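Side-chain contact in aminotransferase (Psychrobacter arcticus 273-4, PDB 3IF2), which probably transfers amino groups between amino acids and keto acids such as valine and pyruvate, using pyridoxal 5'-phosphate as cofactor: residues Asn117-Leu122 / Ile269-Leu274. Numbering follows the deposited sequence.
With PLP (pyridoxal-5'-phosphate), chain C.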
ATOM      1  N   ASN A 117      -1.446   3.803   5.751  1.00 36.85           N
ATOM      2  CA  ASN A 117      -2.116   2.563   5.372  1.00 36.95           C
ATOM      3  C   ASN A 117      -2.796   1.984   6.620  1.00 36.06           C
ATOM      4  O   ASN A 117      -3.940   1.520   6.557  1.00 36.22           O
ATOM      5  CB  ASN A 117      -1.060   1.603   4.793  1.00 38.96           C
ATOM      6  CG  ASN A 117      -1.611   0.560   3.862  1.00 39.88           C
ATOM      7  OD1 ASN A 117      -1.133  -0.581   3.841  1.00 40.67           O
ATOM      8  ND2 ASN A 117      -2.548   0.957   3.027  1.00 41.12           N
ATOM      9  N   ALA A 118      -2.110   2.052   7.763  1.00 35.05           N
ATOM     10  CA  ALA A 118      -2.694   1.619   9.038  1.00 34.40           C
ATOM     11  C   ALA A 118      -3.965   2.423   9.383  1.00 34.56           C
ATOM     12  O   ALA A 118      -4.953   1.833   9.801  1.00 35.99           O
ATOM     13  CB  ALA A 118      -1.684   1.694  10.176  1.00 32.06           C
ATOM     14  N   PHE A 119      -3.960   3.741   9.169  1.00 34.06           N
ATOM     15  CA  PHE A 119      -5.136   4.562   9.508  1.00 33.78           C
ATOM     16  C   PHE A 119      -6.280   4.354   8.543  1.00 32.78           C
ATOM     17  O   PHE A 119      -7.430   4.379   8.976  1.00 33.49           O
ATOM     18  CB  PHE A 119      -4.809   6.042   9.660  1.00 34.05           C
ATOM     19  CG  PHE A 119      -3.634   6.286  10.520  1.00 35.00           C
ATOM     20  CD1 PHE A 119      -3.556   5.736  11.806  1.00 35.94           C
ATOM     21  CD2 PHE A 119      -2.571   7.040  10.049  1.00 35.37           C
ATOM     22  CE1 PHE A 119      -2.435   5.953  12.603  1.00 35.67           C
ATOM     23  CE2 PHE A 119      -1.472   7.245  10.823  1.00 35.00           C
ATOM     24  CZ  PHE A 119      -1.400   6.705  12.108  1.00 35.35           C
ATOM     25  N   PHE A 120      -5.975   4.152   7.257  1.00 32.32           N
ATOM     26  CA  PHE A 120      -6.996   3.808   6.267  1.00 32.33           C
ATOM     27  C   PHE A 120      -7.712   2.512   6.702  1.00 32.77           C
ATOM     28  O   PHE A 120      -8.927   2.440   6.643  1.00 32.10           O
ATOM     29  CB  PHE A 120      -6.416   3.692   4.854  1.00 32.30           C
ATOM     30  CG  PHE A 120      -7.413   3.206   3.842  1.00 32.39           C
ATOM     31  CD1 PHE A 120      -8.417   4.047   3.389  1.00 32.82           C
ATOM     32  CD2 PHE A 120      -7.377   1.902   3.371  1.00 32.06           C
ATOM     33  CE1 PHE A 120      -9.378   3.604   2.463  1.00 32.46           C
ATOM     34  CE2 PHE A 120      -8.325   1.450   2.444  1.00 32.47           C
ATOM     35  CZ  PHE A 120      -9.322   2.304   1.984  1.00 32.70           C
ATOM     36  N   TYR A 121      -6.959   1.526   7.185  1.00 33.22           N
ATOM     37  CA  TYR A 121      -7.573   0.306   7.693  1.00 34.04           C
ATOM     38  C   TYR A 121      -8.348   0.554   8.991  1.00 35.10           C
ATOM     39  O   TYR A 121      -9.564   0.302   9.023  1.00 36.05           O
ATOM     40  CB  TYR A 121      -6.560  -0.840   7.911  1.00 33.19           C
ATOM     41  CG  TYR A 121      -5.833  -1.382   6.682  1.00 33.25           C
ATOM     42  CD1 TYR A 121      -6.354  -1.289   5.388  1.00 33.37           C
ATOM     43  CD2 TYR A 121      -4.641  -2.087   6.851  1.00 33.93           C
ATOM     44  CE1 TYR A 121      -5.661  -1.831   4.295  1.00 34.78           C
ATOM     45  CE2 TYR A 121      -3.947  -2.632   5.791  1.00 33.94           C
ATOM     46  CZ  TYR A 121      -4.444  -2.506   4.509  1.00 34.62           C
ATOM     47  OH  TYR A 121      -3.774  -3.075   3.463  1.00 33.62           O
ATOM     48  N   LEU A 122      -7.657   1.062  10.022  1.00 34.49           N
ATOM     49  CA  LEU A 122      -8.253   1.248  11.348  1.00 34.54           C
ATOM     50  C   LEU A 122      -9.489   2.177  11.379  1.00 35.46           C
ATOM     51  O   LEU A 122     -10.471   1.850  12.047  1.00 35.82           O
ATOM     52  CB  LEU A 122      -7.206   1.693  12.394  1.00 34.50           C
ATOM     53  CG  LEU A 122      -6.047   0.732  12.752  1.00 34.37           C
ATOM     54  CD1 LEU A 122      -4.971   1.473  13.601  1.00 33.24           C
ATOM     55  CD2 LEU A 122      -6.549  -0.562  13.444  1.00 32.87           C
ATOM     56  N   ILE A 269      -4.428   0.136  20.531  1.00 36.63           N
ATOM     57  CA  ILE A 269      -3.879  -0.113  19.183  1.00 36.52           C
ATOM     58  C   ILE A 269      -2.763   0.935  19.033  1.00 36.60           C
ATOM     59  O   ILE A 269      -3.050   2.112  18.871  1.00 36.47           O
ATOM     60  CB  ILE A 269      -4.968   0.001  18.079  1.00 36.80           C
ATOM     61  CG1 ILE A 269      -6.126  -0.995  18.348  1.00 37.16           C
ATOM     62  CG2 ILE A 269      -4.387  -0.262  16.673  1.00 36.49           C
ATOM     63  CD1 ILE A 269      -7.361  -0.820  17.443  1.00 36.98           C
ATOM     64  N   LEU A 270      -1.501   0.510  19.187  1.00 37.20           N
ATOM     65  CA  LEU A 270      -0.318   1.392  19.069  1.00 37.25           C
ATOM     66  C   LEU A 270       0.234   1.322  17.663  1.00 35.94           C
ATOM     67  O   LEU A 270       0.592   0.236  17.203  1.00 35.29           O
ATOM     68  CB  LEU A 270       0.803   0.990  20.041  1.00 38.80           C
ATOM     69  CG  LEU A 270       0.771   1.332  21.515  1.00 39.98           C
ATOM     70  CD1 LEU A 270       2.026   0.781  22.152  1.00 40.71           C
ATOM     71  CD2 LEU A 270       0.710   2.837  21.699  1.00 41.34           C
ATOM     72  N   CYS A 271       0.307   2.466  16.993  1.00 35.78           N
ATOM     73  CA  CYS A 271       0.845   2.558  15.637  1.00 35.70           C
ATOM     74  C   CYS A 271       2.218   3.216  15.696  1.00 36.45           C
ATOM     75  O   CYS A 271       2.383   4.265  16.347  1.00 36.51           O
ATOM     76  CB  CYS A 271      -0.067   3.384  14.749  1.00 36.12           C
ATOM     77  SG  CYS A 271      -1.741   2.718  14.582  1.00 36.48           S
ATOM     78  N   PHE A 272       3.208   2.563  15.076  1.00 36.42           N
ATOM     79  CA  PHE A 272       4.566   3.094  14.939  1.00 35.97           C
ATOM     80  C   PHE A 272       4.872   3.177  13.454  1.00 35.10           C
ATOM     81  O   PHE A 272       4.110   2.685  12.612  1.00 35.18           O
ATOM     82  CB  PHE A 272       5.613   2.216  15.616  1.00 37.16           C
ATOM     83  CG  PHE A 272       5.290   1.854  17.031  1.00 38.08           C
ATOM     84  CD1 PHE A 272       4.453   0.771  17.301  1.00 38.12           C
ATOM     85  CD2 PHE A 272       5.840   2.576  18.101  1.00 38.84           C
ATOM     86  CE1 PHE A 272       4.152   0.417  18.608  1.00 38.47           C
ATOM     87  CE2 PHE A 272       5.551   2.227  19.418  1.00 38.86           C
ATOM     88  CZ  PHE A 272       4.708   1.140  19.676  1.00 39.12           C
ATOM     89  N   SER A 273       5.990   3.811  13.141  1.00 34.93           N
ATOM     90  CA  SER A 273       6.438   3.977  11.764  1.00 34.39           C
ATOM     91  C   SER A 273       7.958   4.077  11.707  1.00 34.87           C
ATOM     92  O   SER A 273       8.586   4.488  12.693  1.00 34.29           O
ATOM     93  CB  SER A 273       5.836   5.251  11.195  1.00 33.54           C
ATOM     94  OG  SER A 273       6.139   5.420   9.836  1.00 32.93           O
ATOM     95  N   LEU A 274       8.519   3.669  10.562  1.00 35.65           N
ATOM     96  CA  LEU A 274       9.950   3.832  10.257  1.00 36.35           C
ATOM     97  C   LEU A 274      10.206   5.131   9.466  1.00 36.88           C
ATOM     98  O   LEU A 274      11.356   5.455   9.161  1.00 36.67           O
ATOM     99  CB  LEU A 274      10.493   2.630   9.473  1.00 35.51           C
ATOM    100  CG  LEU A 274      10.485   1.247  10.123  1.00 35.22           C
ATOM    101  CD1 LEU A 274      11.193   0.223   9.181  1.00 34.64           C
ATOM    102  CD2 LEU A 274      11.154   1.305  11.482  1.00 34.43           C
TER
HETATM  103  N1  PLP C 500       1.275  10.149  11.998  1.00 49.48           N
HETATM  104  C2  PLP C 500       1.639  11.476  12.069  1.00 50.57           C
HETATM  105  C2A PLP C 500       1.343  12.211  13.337  1.00 50.11           C
HETATM  106  C3  PLP C 500       2.284  12.088  10.970  1.00 51.41           C
HETATM  107  O3  PLP C 500       2.666  13.403  10.998  1.00 50.06           O
HETATM  108  C4  PLP C 500       2.527  11.342   9.792  1.00 52.20           C
HETATM  109  C4A PLP C 500       2.966  12.116   8.555  1.00 53.42           C
HETATM  110  O4A PLP C 500       3.921  11.744   7.861  1.00 54.71           O
HETATM  111  C5  PLP C 500       2.132   9.963   9.746  1.00 50.64           C
HETATM  112  C6  PLP C 500       1.507   9.402  10.876  1.00 49.70           C
HETATM  113  C5A PLP C 500       2.310   9.070   8.502  1.00 48.52           C
HETATM  114  O4P PLP C 500       3.566   8.429   8.434  1.00 45.22           O
HETATM  115  P   PLP C 500       3.823   7.228   7.401  1.00 40.81           P
HETATM  116  O1P PLP C 500       2.706   6.747   6.507  1.00 40.33           O
HETATM  117  O2P PLP C 500       4.208   6.125   8.330  1.00 40.66           O
HETATM  118  O3P PLP C 500       4.938   7.689   6.549  1.00 38.75           O
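Ser273 OG, at the end of strand 268-273, hydrogen-bonds to O2P of the pyridoxal phosphate at 2.5 Å, and the same hydroxyl is also tied to the backbone N of Ser275. Its first torsion sets OG anti to the backbone N (chi1 -175°), which carries it to the phosphate. Across from it, Phe119 on helix 115-125 reaches the other part of the cofactor: the rim of its ring, through CE2, lies 3.7 Å from pyridine C6, which sits close to the plane of the phenyl ring. The cofactor is therefore met at that edge, with no face-to-face stacking by Phe119.

On the other side of CZ, CE1 of Phe119 is 3.9 Å from Cys271 SG. This is an oblique sulfur-aromatic contact, with SG 5.0 Å from the ring centroid and 64° off its normal. One turn of helix further on, Leu122 pushes its CD1 between two side chains of the strand, at 3.6 Å from Cys271 SG and 3.6 Å from Ile269 CG2. Its CD2 rests against the CG2 and CD1 of Ile269, the two side chains lying alongside each other and pointing opposite ways. Both also touch Ile243 on the adjacent parallel strand 242-245, and Leu122 reaches Val293 of helix 291-305.

The axes of helix 117-122 and strand 269-273 come within 10.2 Å, at 156° between their directions. The helix packs along a strand of the large mixed sheet of this fold type I PLP enzyme. Between the segments the contact is apolar and buried, while Ser273, with Ser275 and Arg283, hydrogen-bonds the cofactor; the sulfur touches the phenyl ring that borders the pyridine, and Leu122 packs against that sulfur and Ile269.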